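PDB 4A2C: galactitol 1-phosphate 5-dehydrogenase from Escherichia coli, which oxidises galactitol 1-phosphate to D-tagatose 6-phosphate with NAD(+) as electron acceptor, as a zinc-dependent, homodimeric dehydrogenase of the alcohol dehydrogenase family. Local coordinates for residues 36-41 and 58-63; 162-167 and 183-188; 189-194 and 210-215. All coordinates share one frame; numbering follows the deposited sequence.

Contact 1: 36-41 and 58-63; sequences GLCGSD and GHEFSG. With NI (nickel (II) ion), chain C.
Cys38 and His59 converge on one metal ion through different first torsions. The cysteine holds SG anti to its own backbone N (chi1 178°), whereas the histidine tucks CG between its N and carbonyl carbon (chi1 61°). SG then stands 2.6 Å from the nickel ion, and His59 NE2 meets the same nickel at 2.3 Å, with the sulfur at the edge of the imidazole ring. By similarity, Cys38, His59 and Glu144 are the expected ligands of the catalytic zinc in this enzyme, so the nickel probably sits where zinc would. The far edge of the ring is held by water: ND1 donates to a water 2.8 Å away, lying in the ring plane, and this water also accepts from Gly58 N and contacts Asp41 OD1. Asp41 in turn secures the cysteine, since Cys38 N donates to OD2 over 3.1 Å, and Ser40 N donates to Cys38 SG; Cys38 and Asp41 form a capping box at the start of helix 41-46. Glu60 OE2 lies 3.0 Å from Cys38 CB, while OE1 forms a salt bridge with Lys341. Were the side chain cut back to an alanine, Lys341 would probably lose its carboxylate mate and a gap would open beside Cys38 CB. Gly36 N donates to Glu60 O (2.9 Å, nearly straight at 165°), and a water links Gly36 O to Glu60 N. Around this GroES-like core, strand 27-36 runs antiparallel to strand 60-68, helix 143-155 packs Glu144 and Pro145 against Glu60, and Phe108 meets the His59 ring edge-to-face.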
ATOM      1  N   GLY A  36       3.398 -16.694 -27.508  1.00 24.67           N
ATOM      2  CA  GLY A  36       2.784 -15.394 -27.754  1.00 27.13           C
ATOM      3  C   GLY A  36       3.663 -14.174 -27.506  1.00 27.35           C
ATOM      4  O   GLY A  36       4.660 -14.254 -26.778  1.00 20.54           O
ATOM      5  N   LEU A  37       3.285 -13.040 -28.104  1.00 27.09           N
ATOM      6  CA  LEU A  37       4.026 -11.781 -27.959  1.00 29.71           C
ATOM      7  C   LEU A  37       3.506 -10.910 -26.803  1.00 30.55           C
ATOM      8  O   LEU A  37       2.301 -10.708 -26.650  1.00 29.67           O
ATOM      9  CB  LEU A  37       3.953 -10.977 -29.260  1.00 34.87           C
ATOM     10  CG  LEU A  37       4.785  -9.696 -29.329  1.00 36.23           C
ATOM     11  CD1 LEU A  37       6.282 -10.025 -29.372  1.00 38.75           C
ATOM     12  CD2 LEU A  37       4.394  -8.870 -30.540  1.00 39.60           C
ATOM     13  N   CYS A  38       4.423 -10.368 -26.012  1.00 32.86           N
ATOM     14  CA  CYS A  38       4.052  -9.599 -24.816  1.00 31.51           C
ATOM     15  C   CYS A  38       4.214  -8.083 -25.013  1.00 28.33           C
ATOM     16  O   CYS A  38       5.044  -7.642 -25.810  1.00 33.48           O
ATOM     17  CB  CYS A  38       4.914 -10.074 -23.639  1.00 27.04           C
ATOM     18  SG  CYS A  38       4.659  -9.204 -22.077  1.00 34.02           S
ATOM     19  N   GLY A  39       3.424  -7.288 -24.295  1.00 34.83           N
ATOM     20  CA  GLY A  39       3.588  -5.842 -24.332  1.00 34.23           C
ATOM     21  C   GLY A  39       5.038  -5.437 -24.081  1.00 32.99           C
ATOM     22  O   GLY A  39       5.541  -4.492 -24.689  1.00 35.62           O
ATOM     23  N   SER A  40       5.714  -6.168 -23.195  1.00 30.50           N
ATOM     24  CA  SER A  40       7.072  -5.817 -22.791  1.00 37.15           C
ATOM     25  C   SER A  40       8.099  -6.101 -23.887  1.00 34.88           C
ATOM     26  O   SER A  40       9.237  -5.623 -23.818  1.00 32.95           O
ATOM     27  CB  SER A  40       7.462  -6.528 -21.484  1.00 39.55           C
ATOM     28  OG  SER A  40       7.553  -7.938 -21.651  1.00 36.38           O
ATOM     29  N   ASP A  41       7.704  -6.879 -24.891  1.00 34.30           N
ATOM     30  CA  ASP A  41       8.612  -7.184 -25.997  1.00 37.25           C
ATOM     31  C   ASP A  41       8.704  -6.030 -26.996  1.00 39.59           C
ATOM     32  O   ASP A  41       9.742  -5.823 -27.620  1.00 43.90           O
ATOM     33  CB  ASP A  41       8.198  -8.477 -26.710  1.00 34.96           C
ATOM     34  CG  ASP A  41       8.371  -9.704 -25.834  1.00 35.41           C
ATOM     35  OD1 ASP A  41       9.416  -9.806 -25.158  1.00 35.52           O
ATOM     36  OD2 ASP A  41       7.464 -10.567 -25.817  1.00 37.30           O
ATOM     37  N   GLY A  58      10.448 -14.006 -26.317  1.00 30.75           N
ATOM     38  CA  GLY A  58       9.378 -14.981 -26.160  1.00 26.14           C
ATOM     39  C   GLY A  58       9.442 -15.743 -24.844  1.00 28.87           C
ATOM     40  O   GLY A  58      10.278 -16.660 -24.682  1.00 20.17           O
ATOM     41  N   HIS A  59       8.562 -15.367 -23.910  1.00 25.58           N
ATOM     42  CA  HIS A  59       8.489 -16.028 -22.612  1.00 20.45           C
ATOM     43  C   HIS A  59       7.070 -16.445 -22.239  1.00 22.17           C
ATOM     44  O   HIS A  59       6.794 -16.696 -21.065  1.00 19.73           O
ATOM     45  CB  HIS A  59       9.022 -15.118 -21.527  1.00 17.85           C
ATOM     46  CG  HIS A  59       8.259 -13.840 -21.393  1.00 23.38           C
ATOM     47  ND1 HIS A  59       8.545 -12.720 -22.148  1.00 25.50           N
ATOM     48  CD2 HIS A  59       7.199 -13.508 -20.616  1.00 24.67           C
ATOM     49  CE1 HIS A  59       7.710 -11.748 -21.823  1.00 29.31           C
ATOM     50  NE2 HIS A  59       6.881 -12.202 -20.901  1.00 24.96           N
ATOM     51  N   GLU A  60       6.174 -16.504 -23.225  1.00 18.16           N
ATOM     52  CA  GLU A  60       4.792 -16.938 -22.987  1.00 18.91           C
ATOM     53  C   GLU A  60       4.502 -18.112 -23.902  1.00 19.79           C
ATOM     54  O   GLU A  60       3.913 -17.934 -24.976  1.00 21.72           O
ATOM     55  CB  GLU A  60       3.800 -15.822 -23.321  1.00 20.05           C
ATOM     56  CG  GLU A  60       3.958 -14.536 -22.535  1.00 23.58           C
ATOM     57  CD  GLU A  60       3.060 -13.432 -23.079  1.00 26.88           C
ATOM     58  OE1 GLU A  60       2.251 -13.710 -23.992  1.00 31.30           O
ATOM     59  OE2 GLU A  60       3.163 -12.290 -22.601  1.00 27.46           O
ATOM     60  N   PHE A  61       4.926 -19.309 -23.510  1.00 16.85           N
ATOM     61  CA  PHE A  61       4.830 -20.423 -24.439  1.00 21.39           C
ATOM     62  C   PHE A  61       4.624 -21.790 -23.810  1.00 17.81           C
ATOM     63  O   PHE A  61       4.968 -22.029 -22.646  1.00 18.93           O
ATOM     64  CB  PHE A  61       6.033 -20.440 -25.381  1.00 20.55           C
ATOM     65  CG  PHE A  61       7.350 -20.770 -24.717  1.00 25.36           C
ATOM     66  CD1 PHE A  61       7.761 -22.080 -24.590  1.00 27.60           C
ATOM     67  CD2 PHE A  61       8.198 -19.762 -24.282  1.00 29.10           C
ATOM     68  CE1 PHE A  61       8.974 -22.388 -24.014  1.00 29.81           C
ATOM     69  CE2 PHE A  61       9.408 -20.059 -23.699  1.00 30.11           C
ATOM     70  CZ  PHE A  61       9.804 -21.382 -23.571  1.00 29.24           C
ATOM     71  N   SER A  62       4.046 -22.678 -24.604  1.00 21.82           N
ATOM     72  CA  SER A  62       3.717 -24.010 -24.159  1.00 17.41           C
ATOM     73  C   SER A  62       4.172 -24.969 -25.253  1.00 23.78           C
ATOM     74  O   SER A  62       4.513 -24.544 -26.363  1.00 21.98           O
ATOM     75  CB  SER A  62       2.210 -24.141 -23.940  1.00 16.53           C
ATOM     76  OG  SER A  62       1.484 -23.982 -25.160  1.00 19.44           O
ATOM     77  N   GLY A  63       4.172 -26.257 -24.940  1.00 20.87           N
ATOM     78  CA  GLY A  63       4.638 -27.257 -25.890  1.00 18.07           C
ATOM     79  C   GLY A  63       4.835 -28.599 -25.213  1.00 30.05           C
ATOM     80  O   GLY A  63       4.242 -28.865 -24.165  1.00 24.45           O
TER
HETATM   81 NI    NI C1347       4.983 -11.066 -20.355  1.00 41.61          NI
HETATM   82  O   HOH W   1       6.344 -16.480 -26.088  1.00 20.09           O
HETATM   83  O   HOH W   2       6.852 -13.048 -24.454  1.00 27.79           O
HETATM   84  O   HOH W   3      10.176 -11.984 -24.263  1.00 29.03           O

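Contact 2: 162-167 and 183-188; sequences KNVIII and LGAKSV
The side-chain amide of Asn163, the one flat side-chain group in these two segments, meets Ser187 across a parallel strand pair, with its two polar ends serving different neighbours. The pair belongs to the first beta-alpha-beta crossover of a Rossmann fold, in which strand 163-167 leads through helix 171-182 to its parallel neighbour, strand 187-192. The amide oxygen, OD1, accepts from the hydroxyl of Ser187, although the modelled separation is so short that the exact geometry is doubtful; its nitrogen, ND2, donates to Phe229 O. The aliphatic chain of Lys186 lies alongside the amide and points the same way, its CD 3.5 Å from Asn163 OD1. The helix ends in a Schellman motif with Gly184 at the C-prime position, and the chain then turns back toward the sheet. Lys162 O receives two weak bonds at this re-entry, from Lys186 N and Ser187 N, before the regular ladder begins with Val164 N donating to Ser187 O (3.0 Å). The sheet face bearing Val164 and Val188 turns toward the helix, where both valines touch Ala180. Val164 CG1 comes to 3.4 Å from Ala185 CB, tighter than ordinary contact; with chi1 at -1° the valine is nearly eclipsed, and its exact placement deserves caution. With OG between the backbone N and the carbonyl carbon (chi1 61°), Ser187 can meet both Asn163 OD1 and a water that also donates to Val164 O. A further contact supports the pairing: the CA-H of Val188 points at Val164 O, 3.4 Å from CA to O.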
ATOM      1  N   LYS A 162     -15.256 -10.018  -3.395  1.00 20.08           N
ATOM      2  CA  LYS A 162     -14.830  -8.625  -3.396  1.00 16.31           C
ATOM      3  C   LYS A 162     -15.369  -7.867  -4.600  1.00 18.95           C
ATOM      4  O   LYS A 162     -15.710  -8.464  -5.629  1.00 18.04           O
ATOM      5  CB  LYS A 162     -13.306  -8.527  -3.336  1.00 16.32           C
ATOM      6  CG  LYS A 162     -12.720  -9.155  -2.063  1.00 20.78           C
ATOM      7  CD  LYS A 162     -11.219  -8.993  -1.989  1.00 16.58           C
ATOM      8  CE  LYS A 162     -10.660  -9.672  -0.739  1.00 16.99           C
ATOM      9  NZ  LYS A 162      -9.189  -9.492  -0.624  1.00 14.34           N
ATOM     10  N   ASN A 163     -15.478  -6.551  -4.470  1.00 19.72           N
ATOM     11  CA  ASN A 163     -15.853  -5.738  -5.619  1.00 24.30           C
ATOM     12  C   ASN A 163     -14.597  -5.351  -6.378  1.00 27.29           C
ATOM     13  O   ASN A 163     -13.920  -4.373  -6.030  1.00 25.17           O
ATOM     14  CB  ASN A 163     -16.642  -4.499  -5.188  1.00 18.40           C
ATOM     15  CG  ASN A 163     -18.030  -4.845  -4.712  1.00 21.33           C
ATOM     16  OD1 ASN A 163     -18.779  -5.553  -5.398  1.00 23.30           O
ATOM     17  ND2 ASN A 163     -18.380  -4.374  -3.514  1.00 24.85           N
ATOM     18  N   VAL A 164     -14.262  -6.134  -7.398  1.00 26.66           N
ATOM     19  CA  VAL A 164     -13.016  -5.882  -8.098  1.00 18.69           C
ATOM     20  C   VAL A 164     -13.206  -4.910  -9.243  1.00 16.32           C
ATOM     21  O   VAL A 164     -14.211  -4.935  -9.968  1.00 21.67           O
ATOM     22  CB  VAL A 164     -12.237  -7.179  -8.512  1.00 25.38           C
ATOM     23  CG1 VAL A 164     -12.949  -8.427  -8.064  1.00 23.74           C
ATOM     24  CG2 VAL A 164     -11.911  -7.187  -9.985  1.00 20.73           C
ATOM     25  N   ILE A 165     -12.227  -4.025  -9.369  1.00 13.47           N
ATOM     26  CA  ILE A 165     -12.227  -2.989 -10.387  1.00 17.30           C
ATOM     27  C   ILE A 165     -10.911  -3.163 -11.148  1.00 20.98           C
ATOM     28  O   ILE A 165      -9.838  -3.144 -10.534  1.00 22.18           O
ATOM     29  CB  ILE A 165     -12.263  -1.607  -9.721  1.00 18.54           C
ATOM     30  CG1 ILE A 165     -13.562  -1.451  -8.917  1.00 14.62           C
ATOM     31  CG2 ILE A 165     -12.163  -0.498 -10.764  1.00 17.71           C
ATOM     32  CD1 ILE A 165     -13.635  -0.170  -8.081  1.00 16.40           C
ATOM     33  N   ILE A 166     -10.987  -3.373 -12.462  1.00 17.57           N
ATOM     34  CA  ILE A 166      -9.773  -3.519 -13.270  1.00 19.91           C
ATOM     35  C   ILE A 166      -9.575  -2.263 -14.107  1.00 17.14           C
ATOM     36  O   ILE A 166     -10.464  -1.848 -14.842  1.00 24.59           O
ATOM     37  CB  ILE A 166      -9.831  -4.750 -14.206  1.00 19.57           C
ATOM     38  CG1 ILE A 166     -10.259  -6.004 -13.440  1.00 26.68           C
ATOM     39  CG2 ILE A 166      -8.467  -4.970 -14.897  1.00 17.19           C
ATOM     40  CD1 ILE A 166      -9.372  -6.343 -12.238  1.00 26.07           C
ATOM     41  N   ILE A 167      -8.403  -1.658 -13.988  1.00 19.45           N
ATOM     42  CA  ILE A 167      -8.112  -0.416 -14.694  1.00 19.60           C
ATOM     43  C   ILE A 167      -7.082  -0.728 -15.772  1.00 15.36           C
ATOM     44  O   ILE A 167      -5.981  -1.174 -15.472  1.00 15.68           O
ATOM     45  CB  ILE A 167      -7.584   0.655 -13.711  1.00 15.79           C
ATOM     46  CG1 ILE A 167      -8.673   1.009 -12.684  1.00 14.88           C
ATOM     47  CG2 ILE A 167      -7.131   1.912 -14.451  1.00 18.78           C
ATOM     48  CD1 ILE A 167      -8.242   2.074 -11.680  1.00 17.65           C
ATOM     49  N   LEU A 183     -13.513 -16.757 -10.413  1.00 25.34           N
ATOM     50  CA  LEU A 183     -13.139 -17.030  -9.018  1.00 25.75           C
ATOM     51  C   LEU A 183     -14.128 -16.484  -7.988  1.00 26.30           C
ATOM     52  O   LEU A 183     -13.826 -16.439  -6.794  1.00 28.68           O
ATOM     53  CB  LEU A 183     -11.734 -16.487  -8.731  1.00 20.59           C
ATOM     54  CG  LEU A 183     -10.605 -17.089  -9.570  1.00 24.34           C
ATOM     55  CD1 LEU A 183      -9.310 -16.295  -9.415  1.00 23.00           C
ATOM     56  CD2 LEU A 183     -10.406 -18.541  -9.203  1.00 28.65           C
ATOM     57  N   GLY A 184     -15.302 -16.063  -8.447  1.00 24.09           N
ATOM     58  CA  GLY A 184     -16.352 -15.623  -7.544  1.00 26.12           C
ATOM     59  C   GLY A 184     -16.223 -14.227  -6.948  1.00 26.34           C
ATOM     60  O   GLY A 184     -16.627 -14.012  -5.802  1.00 29.30           O
ATOM     61  N   ALA A 185     -15.674 -13.277  -7.710  1.00 20.55           N
ATOM     62  CA  ALA A 185     -15.733 -11.859  -7.315  1.00 17.46           C
ATOM     63  C   ALA A 185     -17.192 -11.472  -7.134  1.00 23.73           C
ATOM     64  O   ALA A 185     -18.048 -11.911  -7.909  1.00 22.01           O
ATOM     65  CB  ALA A 185     -15.099 -10.992  -8.400  1.00 17.19           C
ATOM     66  N   LYS A 186     -17.496 -10.653  -6.134  1.00 18.90           N
ATOM     67  CA  LYS A 186     -18.867 -10.204  -5.967  1.00 23.00           C
ATOM     68  C   LYS A 186     -19.329  -9.373  -7.161  1.00 23.08           C
ATOM     69  O   LYS A 186     -20.468  -9.469  -7.575  1.00 23.49           O
ATOM     70  CB  LYS A 186     -19.049  -9.387  -4.686  1.00 21.86           C
ATOM     71  CG  LYS A 186     -20.513  -8.957  -4.481  1.00 29.78           C
ATOM     72  CD  LYS A 186     -20.623  -7.785  -3.514  1.00 33.78           C
ATOM     73  CE  LYS A 186     -22.068  -7.294  -3.395  1.00 40.46           C
ATOM     74  NZ  LYS A 186     -22.914  -8.215  -2.586  1.00 45.64           N
ATOM     75  N   SER A 187     -18.454  -8.521  -7.681  1.00 23.83           N
ATOM     76  CA  SER A 187     -18.768  -7.766  -8.883  1.00 19.62           C
ATOM     77  C   SER A 187     -17.465  -7.495  -9.607  1.00 19.47           C
ATOM     78  O   SER A 187     -16.394  -7.519  -9.005  1.00 19.22           O
ATOM     79  CB  SER A 187     -19.441  -6.444  -8.544  1.00 21.89           C
ATOM     80  OG  SER A 187     -18.586  -5.628  -7.754  1.00 19.72           O
ATOM     81  N   VAL A 188     -17.556  -7.246 -10.907  1.00 21.96           N
ATOM     82  CA  VAL A 188     -16.386  -6.855 -11.680  1.00 25.01           C
ATOM     83  C   VAL A 188     -16.700  -5.626 -12.527  1.00 25.37           C
ATOM     84  O   VAL A 188     -17.674  -5.592 -13.300  1.00 19.65           O
ATOM     85  CB  VAL A 188     -15.853  -8.001 -12.573  1.00 23.99           C
ATOM     86  CG1 VAL A 188     -14.587  -7.558 -13.293  1.00 24.03           C
ATOM     87  CG2 VAL A 188     -15.550  -9.223 -11.723  1.00 20.79           C
TER
HETATM   88  O   HOH W   4     -16.763  -4.053  -9.003  1.00 18.12           O

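Contact 3: 189-194 and 210-215; sequences TAIDIS and FNSSEM
Phe210 presents two different aspects of its ring to alternate residues of the neighbouring strand. Thr189 sends CG2 over one face, 4.0 Å from CE2 of Phe210, while Ile191 brings CD1 in at the ring edge, 3.9 Å from Phe210 CD2. The threonine reaches over the face because CG2, not the hydroxyl, is anti to the backbone N (chi1 -72° for OG1). Beneath these side chains the strands run parallel: Phe210 N donates to Ala190 O, and Asp192 N to Phe210 O. Just after strand 208-211, Ser212 N reaches Asp192 O from above the carbonyl plane (3.1 Å). Each segment also forms an Asx turn. Asp192 OD2 accepts from Ser194 N (2.8 Å), and Asn211 OD1 from Ser213 N in the carbonyl plane (2.9 Å); a water joins Asn211 ND2 to Ile193 O. An acidic residue closing the second Rossmann strand, as Asp192 does, is consistent with a preference for NAD, and its OD1 accepts from Ala169 N in the glycine-rich turn. Helix 217-224 packs on Phe210 through Met220, Val223 and Leu224, helix 240-249 packs on Ile191, and helix 195-203 touches Ala190, Asp192 and Asn211.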
ATOM      1  N   THR A 189     -15.862  -4.617 -12.353  1.00 16.24           N
ATOM      2  CA  THR A 189     -15.993  -3.361 -13.063  1.00 21.66           C
ATOM      3  C   THR A 189     -14.710  -3.133 -13.832  1.00 20.81           C
ATOM      4  O   THR A 189     -13.621  -3.401 -13.328  1.00 22.38           O
ATOM      5  CB  THR A 189     -16.169  -2.205 -12.083  1.00 22.89           C
ATOM      6  OG1 THR A 189     -17.473  -2.284 -11.500  1.00 24.20           O
ATOM      7  CG2 THR A 189     -16.016  -0.868 -12.797  1.00 22.54           C
ATOM      8  N   ALA A 190     -14.837  -2.628 -15.047  1.00 21.70           N
ATOM      9  CA  ALA A 190     -13.678  -2.375 -15.882  1.00 21.88           C
ATOM     10  C   ALA A 190     -13.632  -0.904 -16.241  1.00 19.98           C
ATOM     11  O   ALA A 190     -14.672  -0.272 -16.467  1.00 22.18           O
ATOM     12  CB  ALA A 190     -13.744  -3.224 -17.143  1.00 16.31           C
ATOM     13  N   ILE A 191     -12.426  -0.354 -16.291  1.00 19.35           N
ATOM     14  CA  ILE A 191     -12.256   1.059 -16.575  1.00 22.23           C
ATOM     15  C   ILE A 191     -11.182   1.200 -17.644  1.00 26.93           C
ATOM     16  O   ILE A 191     -10.108   0.612 -17.511  1.00 16.66           O
ATOM     17  CB  ILE A 191     -11.812   1.831 -15.306  1.00 21.46           C
ATOM     18  CG1 ILE A 191     -12.718   1.496 -14.116  1.00 15.19           C
ATOM     19  CG2 ILE A 191     -11.844   3.304 -15.555  1.00 16.44           C
ATOM     20  CD1 ILE A 191     -12.458   2.383 -12.907  1.00 18.79           C
ATOM     21  N   ASP A 192     -11.478   1.967 -18.696  1.00 26.74           N
ATOM     22  CA  ASP A 192     -10.532   2.172 -19.788  1.00 26.68           C
ATOM     23  C   ASP A 192     -10.980   3.348 -20.645  1.00 24.95           C
ATOM     24  O   ASP A 192     -12.147   3.750 -20.597  1.00 22.46           O
ATOM     25  CB  ASP A 192     -10.429   0.906 -20.651  1.00 29.74           C
ATOM     26  CG  ASP A 192      -9.206   0.912 -21.554  1.00 26.94           C
ATOM     27  OD1 ASP A 192      -8.127   0.511 -21.075  1.00 24.80           O
ATOM     28  OD2 ASP A 192      -9.317   1.320 -22.735  1.00 26.01           O
ATOM     29  N   ILE A 193     -10.059   3.892 -21.438  1.00 25.14           N
ATOM     30  CA  ILE A 193     -10.381   5.010 -22.327  1.00 30.18           C
ATOM     31  C   ILE A 193     -11.070   4.563 -23.622  1.00 29.89           C
ATOM     32  O   ILE A 193     -11.677   5.379 -24.320  1.00 30.07           O
ATOM     33  CB  ILE A 193      -9.127   5.818 -22.728  1.00 32.26           C
ATOM     34  CG1 ILE A 193      -8.129   4.923 -23.460  1.00 33.68           C
ATOM     35  CG2 ILE A 193      -8.485   6.486 -21.513  1.00 33.07           C
ATOM     36  CD1 ILE A 193      -6.912   5.662 -23.970  1.00 41.09           C
ATOM     37  N   SER A 194     -10.981   3.274 -23.947  1.00 29.78           N
ATOM     38  CA  SER A 194     -11.562   2.772 -25.196  1.00 26.90           C
ATOM     39  C   SER A 194     -12.904   2.092 -24.973  1.00 25.35           C
ATOM     40  O   SER A 194     -12.989   1.099 -24.252  1.00 27.18           O
ATOM     41  CB  SER A 194     -10.602   1.798 -25.882  1.00 26.01           C
ATOM     42  OG  SER A 194     -11.279   1.018 -26.851  1.00 28.45           O
ATOM     43  N   PHE A 210     -16.601   1.831 -17.039  1.00 30.26           N
ATOM     44  CA  PHE A 210     -16.495   3.277 -16.964  1.00 33.18           C
ATOM     45  C   PHE A 210     -15.514   3.711 -18.047  1.00 32.00           C
ATOM     46  O   PHE A 210     -14.382   3.235 -18.073  1.00 20.59           O
ATOM     47  CB  PHE A 210     -15.926   3.703 -15.606  1.00 29.85           C
ATOM     48  CG  PHE A 210     -16.812   3.380 -14.421  1.00 25.97           C
ATOM     49  CD1 PHE A 210     -18.195   3.315 -14.549  1.00 33.08           C
ATOM     50  CD2 PHE A 210     -16.249   3.168 -13.163  1.00 25.27           C
ATOM     51  CE1 PHE A 210     -19.012   3.042 -13.443  1.00 38.09           C
ATOM     52  CE2 PHE A 210     -17.055   2.895 -12.048  1.00 30.02           C
ATOM     53  CZ  PHE A 210     -18.440   2.829 -12.192  1.00 35.24           C
ATOM     54  N   ASN A 211     -15.940   4.610 -18.930  1.00 30.68           N
ATOM     55  CA  ASN A 211     -15.050   5.151 -19.957  1.00 32.88           C
ATOM     56  C   ASN A 211     -14.342   6.394 -19.411  1.00 29.86           C
ATOM     57  O   ASN A 211     -14.947   7.465 -19.297  1.00 26.14           O
ATOM     58  CB  ASN A 211     -15.839   5.468 -21.232  1.00 38.23           C
ATOM     59  CG  ASN A 211     -14.955   5.933 -22.376  1.00 35.88           C
ATOM     60  OD1 ASN A 211     -14.008   6.682 -22.166  1.00 31.27           O
ATOM     61  ND2 ASN A 211     -15.270   5.498 -23.596  1.00 39.74           N
ATOM     62  N   SER A 212     -13.063   6.246 -19.068  1.00 29.15           N
ATOM     63  CA  SER A 212     -12.342   7.293 -18.341  1.00 32.00           C
ATOM     64  C   SER A 212     -11.999   8.504 -19.201  1.00 38.35           C
ATOM     65  O   SER A 212     -11.359   9.448 -18.723  1.00 41.32           O
ATOM     66  CB  SER A 212     -11.085   6.738 -17.671  1.00 29.71           C
ATOM     67  OG  SER A 212     -10.276   6.033 -18.592  1.00 26.51           O
ATOM     68  N   SER A 213     -12.413   8.477 -20.465  1.00 36.15           N
ATOM     69  CA  SER A 213     -12.301   9.665 -21.298  1.00 35.96           C
ATOM     70  C   SER A 213     -13.622  10.422 -21.300  1.00 38.29           C
ATOM     71  O   SER A 213     -13.714  11.512 -21.858  1.00 41.82           O
ATOM     72  CB  SER A 213     -11.882   9.303 -22.725  1.00 41.74           C
ATOM     73  OG  SER A 213     -12.824   8.451 -23.354  1.00 41.80           O
ATOM     74  N   GLU A 214     -14.643   9.842 -20.669  1.00 36.24           N
ATOM     75  CA  GLU A 214     -15.970  10.464 -20.620  1.00 37.87           C
ATOM     76  C   GLU A 214     -16.427  10.689 -19.185  1.00 41.94           C
ATOM     77  O   GLU A 214     -17.107  11.675 -18.889  1.00 47.42           O
ATOM     78  CB  GLU A 214     -17.002   9.602 -21.345  1.00 39.30           C
ATOM     79  CG  GLU A 214     -16.715   9.388 -22.817  1.00 40.75           C
ATOM     80  CD  GLU A 214     -17.567   8.288 -23.408  1.00 44.29           C
ATOM     81  OE1 GLU A 214     -18.353   7.675 -22.651  1.00 43.32           O
ATOM     82  OE2 GLU A 214     -17.458   8.040 -24.627  1.00 48.47           O
ATOM     83  N   MET A 215     -16.056   9.773 -18.295  1.00 31.85           N
ATOM     84  CA  MET A 215     -16.520   9.840 -16.911  1.00 34.12           C
ATOM     85  C   MET A 215     -15.449  10.353 -15.972  1.00 38.98           C
ATOM     86  O   MET A 215     -14.274   9.982 -16.094  1.00 39.75           O
ATOM     87  CB  MET A 215     -17.011   8.475 -16.429  1.00 31.79           C
ATOM     88  CG  MET A 215     -18.326   8.030 -17.050  1.00 27.59           C
ATOM     89  SD  MET A 215     -18.844   6.423 -16.407  1.00 33.49           S
ATOM     90  CE  MET A 215     -19.263   6.872 -14.727  1.00 27.09           C
TER
HETATM   91  O   HOH W   5     -14.289   5.222 -26.114  1.00 38.81           O

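In the fold
Followed from the N terminus, the chain closes three loops in series, none nested or crossed. Contact 1 comes first, joining the end of strand 27-36 to the start of strand 60-68 in the GroES-like part around the metal site. The other two follow in the nucleotide-binding fold, their nearest atoms about 14 Å from contact 1. Contact 2 closes one beta-alpha-beta unit round helix 171-182, and contact 3 the next, round helix 195-203. These two share strand 187-192, so three adjacent strands of one parallel sheet are joined, with strand 208-211 outermost within the chain. Packing of Ile165 and Ile167 against Ile191 links them directly.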